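Local atomic coordinates of putative endonuclease/exonuclease/phosphatase family protein (Bacteroides vulgatus ATCC 8482, PDB entry 3G6S), a protein that probably acts as a hydrolase of the endonuclease/exonuclease/phosphatase family, with a likely nuclease activity on nucleic acid. Residues Gln24-Lys27 and Asp28-Cys31. Numbering follows the deposited sequence.
Sequences QYRK and DRVC
Arg-26 O accepts the backbone N-H of Val-30 at the first turn of helix 27-36, in the DNase I-like fold of this protein. The loop after strand 2-10 here passes into the helix. The bond from Val-30 N to Arg-26 O is 2.9 Å long, and the N-H meets the oxygen almost in line with the carbonyl. One residue on, Cys-31 N donates to Lys-27 O at 3.2 Å, with an N-H...O angle of 171°. Both are i to i+4 bonds of an alpha-helix.

Polar contact of a different kind involves Arg-29. Its guanidinium lies against the carbonyl of Tyr-25, with CZ 3.0 Å from Tyr-25 O. The oxygen sits over one face of the group, so the approach to NH1 and NH2 has a poor angle and is not a hydrogen bond. Arg-29 NE donates instead to Leu-247 O in the loop before strand 254-260. The chain bends at chi3 (-82°), which turns the guanidinium back over the loop residues. Cut back to an alanine, this position would probably leave Leu-247 O without its NE donor and lose the flat group beside Tyr-25 O.

The two arginines also touch. Arg-29 NH2 lies 3.8 Å from Arg-26 CG, while the guanidinium planes stand 48° apart. The head of Arg-26 is directed to other carbonyls: NE bonds Asn-21 O, NH1 bonds Ile-11 O and Leu-248 O, and NH2 bonds Arg-12 O. This buried arginine thus ties the start of the helix to the loops around it.

Val-30 also meets the Arg-26 carbonyl through its side chain. Rotation about CA-CB sets CG2 beside the backbone N, and this methyl rests 3.3 Å from Arg-26 O, the same oxygen that takes the N-H of Val-30.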
ATOM      1  N   GLN A  24       1.635 -17.886  -9.951  1.00 41.97           N
ATOM      2  CA  GLN A  24       2.804 -18.726 -10.186  1.00 46.07           C
ATOM      3  C   GLN A  24       3.683 -18.195 -11.324  1.00 44.28           C
ATOM      4  O   GLN A  24       4.902 -18.353 -11.288  1.00 39.28           O
ATOM      5  CB  GLN A  24       2.376 -20.169 -10.479  1.00 52.03           C
ATOM      6  CG  GLN A  24       1.639 -20.857  -9.319  1.00 75.07           C
ATOM      7  CD  GLN A  24       2.392 -20.765  -7.992  1.00 84.84           C
ATOM      8  OE1 GLN A  24       3.588 -21.058  -7.921  1.00 92.92           O
ATOM      9  NE2 GLN A  24       1.686 -20.371  -6.932  1.00 82.69           N
ATOM     10  N   TYR A  25       3.071 -17.551 -12.317  1.00 37.27           N
ATOM     11  CA  TYR A  25       3.822 -17.019 -13.452  1.00 40.54           C
ATOM     12  C   TYR A  25       4.280 -15.574 -13.250  1.00 38.05           C
ATOM     13  O   TYR A  25       4.926 -14.996 -14.121  1.00 40.11           O
ATOM     14  CB  TYR A  25       2.979 -17.103 -14.735  1.00 43.40           C
ATOM     15  CG  TYR A  25       2.376 -18.466 -14.990  1.00 39.70           C
ATOM     16  CD1 TYR A  25       3.186 -19.592 -15.145  1.00 48.56           C
ATOM     17  CD2 TYR A  25       0.993 -18.637 -15.033  1.00 40.93           C
ATOM     18  CE1 TYR A  25       2.633 -20.861 -15.330  1.00 57.23           C
ATOM     19  CE2 TYR A  25       0.428 -19.899 -15.218  1.00 53.39           C
ATOM     20  CZ  TYR A  25       1.252 -21.008 -15.362  1.00 55.16           C
ATOM     21  OH  TYR A  25       0.696 -22.260 -15.503  1.00 51.84           O
ATOM     22  N   ARG A  26       3.960 -14.997 -12.096  1.00 37.60           N
ATOM     23  CA  ARG A  26       4.323 -13.617 -11.820  1.00 30.14           C
ATOM     24  C   ARG A  26       5.251 -13.482 -10.626  1.00 33.53           C
ATOM     25  O   ARG A  26       5.933 -12.465 -10.478  1.00 28.37           O
ATOM     26  CB  ARG A  26       3.048 -12.802 -11.607  1.00 32.48           C
ATOM     27  CG  ARG A  26       2.100 -12.931 -12.787  1.00 36.08           C
ATOM     28  CD  ARG A  26       0.883 -12.028 -12.691  1.00 33.11           C
ATOM     29  NE  ARG A  26      -0.139 -12.513 -11.760  1.00 33.75           N
ATOM     30  CZ  ARG A  26      -0.210 -12.181 -10.475  1.00 33.53           C
ATOM     31  NH1 ARG A  26       0.692 -11.360  -9.946  1.00 30.03           N
ATOM     32  NH2 ARG A  26      -1.204 -12.641  -9.729  1.00 25.28           N
ATOM     33  N   LYS A  27       5.272 -14.520  -9.790  1.00 32.95           N
ATOM     34  CA  LYS A  27       6.102 -14.577  -8.583  1.00 33.07           C
ATOM     35  C   LYS A  27       7.485 -13.959  -8.768  1.00 33.87           C
ATOM     36  O   LYS A  27       7.830 -12.997  -8.095  1.00 34.95           O
ATOM     37  CB  LYS A  27       6.314 -16.026  -8.131  1.00 31.61           C
ATOM     38  CG  LYS A  27       5.069 -16.816  -7.761  1.00 56.52           C
ATOM     39  CD  LYS A  27       5.443 -18.094  -6.976  1.00 55.00           C
ATOM     40  CE  LYS A  27       6.503 -18.939  -7.689  1.00 43.66           C
ATOM     41  NZ  LYS A  27       7.075 -19.965  -6.784  1.00 42.78           N
ATOM     42  N   ASP A  28       8.278 -14.540  -9.667  1.00 30.11           N
ATOM     43  CA  ASP A  28       9.627 -14.065  -9.913  1.00 31.40           C
ATOM     44  C   ASP A  28       9.679 -12.662 -10.474  1.00 37.35           C
ATOM     45  O   ASP A  28      10.524 -11.860 -10.061  1.00 38.95           O
ATOM     46  CB  ASP A  28      10.362 -15.027 -10.837  1.00 45.54           C
ATOM     47  CG  ASP A  28      10.822 -16.284 -10.114  1.00 62.97           C
ATOM     48  OD1 ASP A  28       9.984 -16.914  -9.422  1.00 68.42           O
ATOM     49  OD2 ASP A  28      12.016 -16.647 -10.233  1.00 68.47           O
ATOM     50  N   ARG A  29       8.784 -12.358 -11.411  1.00 36.43           N
ATOM     51  CA  ARG A  29       8.745 -11.031 -12.017  1.00 26.85           C
ATOM     52  C   ARG A  29       8.532  -9.953 -10.950  1.00 27.71           C
ATOM     53  O   ARG A  29       9.189  -8.916 -10.982  1.00 27.06           O
ATOM     54  CB  ARG A  29       7.627 -10.960 -13.068  1.00 36.22           C
ATOM     55  CG  ARG A  29       7.849 -11.840 -14.286  1.00 44.01           C
ATOM     56  CD  ARG A  29       7.082 -11.318 -15.496  1.00 47.90           C
ATOM     57  NE  ARG A  29       5.677 -11.717 -15.520  1.00 55.08           N
ATOM     58  CZ  ARG A  29       5.221 -12.826 -16.098  1.00 53.92           C
ATOM     59  NH1 ARG A  29       6.065 -13.656 -16.704  1.00 49.86           N
ATOM     60  NH2 ARG A  29       3.919 -13.099 -16.080  1.00 43.86           N
ATOM     61  N   VAL A  30       7.623 -10.209 -10.005  1.00 30.69           N
ATOM     62  CA  VAL A  30       7.332  -9.253  -8.932  1.00 28.52           C
ATOM     63  C   VAL A  30       8.522  -9.055  -7.981  1.00 30.64           C
ATOM     64  O   VAL A  30       8.886  -7.917  -7.664  1.00 27.26           O
ATOM     65  CB  VAL A  30       6.088  -9.680  -8.109  1.00 31.06           C
ATOM     66  CG1 VAL A  30       5.844  -8.682  -6.982  1.00 27.87           C
ATOM     67  CG2 VAL A  30       4.861  -9.737  -9.015  1.00 22.98           C
ATOM     68  N   CYS A  31       9.121 -10.154  -7.527  1.00 19.41           N
ATOM     69  CA  CYS A  31      10.285 -10.077  -6.639  1.00 31.41           C
ATOM     70  C   CYS A  31      11.420  -9.320  -7.329  1.00 33.26           C
ATOM     71  O   CYS A  31      12.065  -8.453  -6.730  1.00 36.11           O
ATOM     72  CB  CYS A  31      10.812 -11.471  -6.277  1.00 24.73           C
ATOM     73  SG  CYS A  31       9.693 -12.503  -5.313  1.00 48.23           S
TER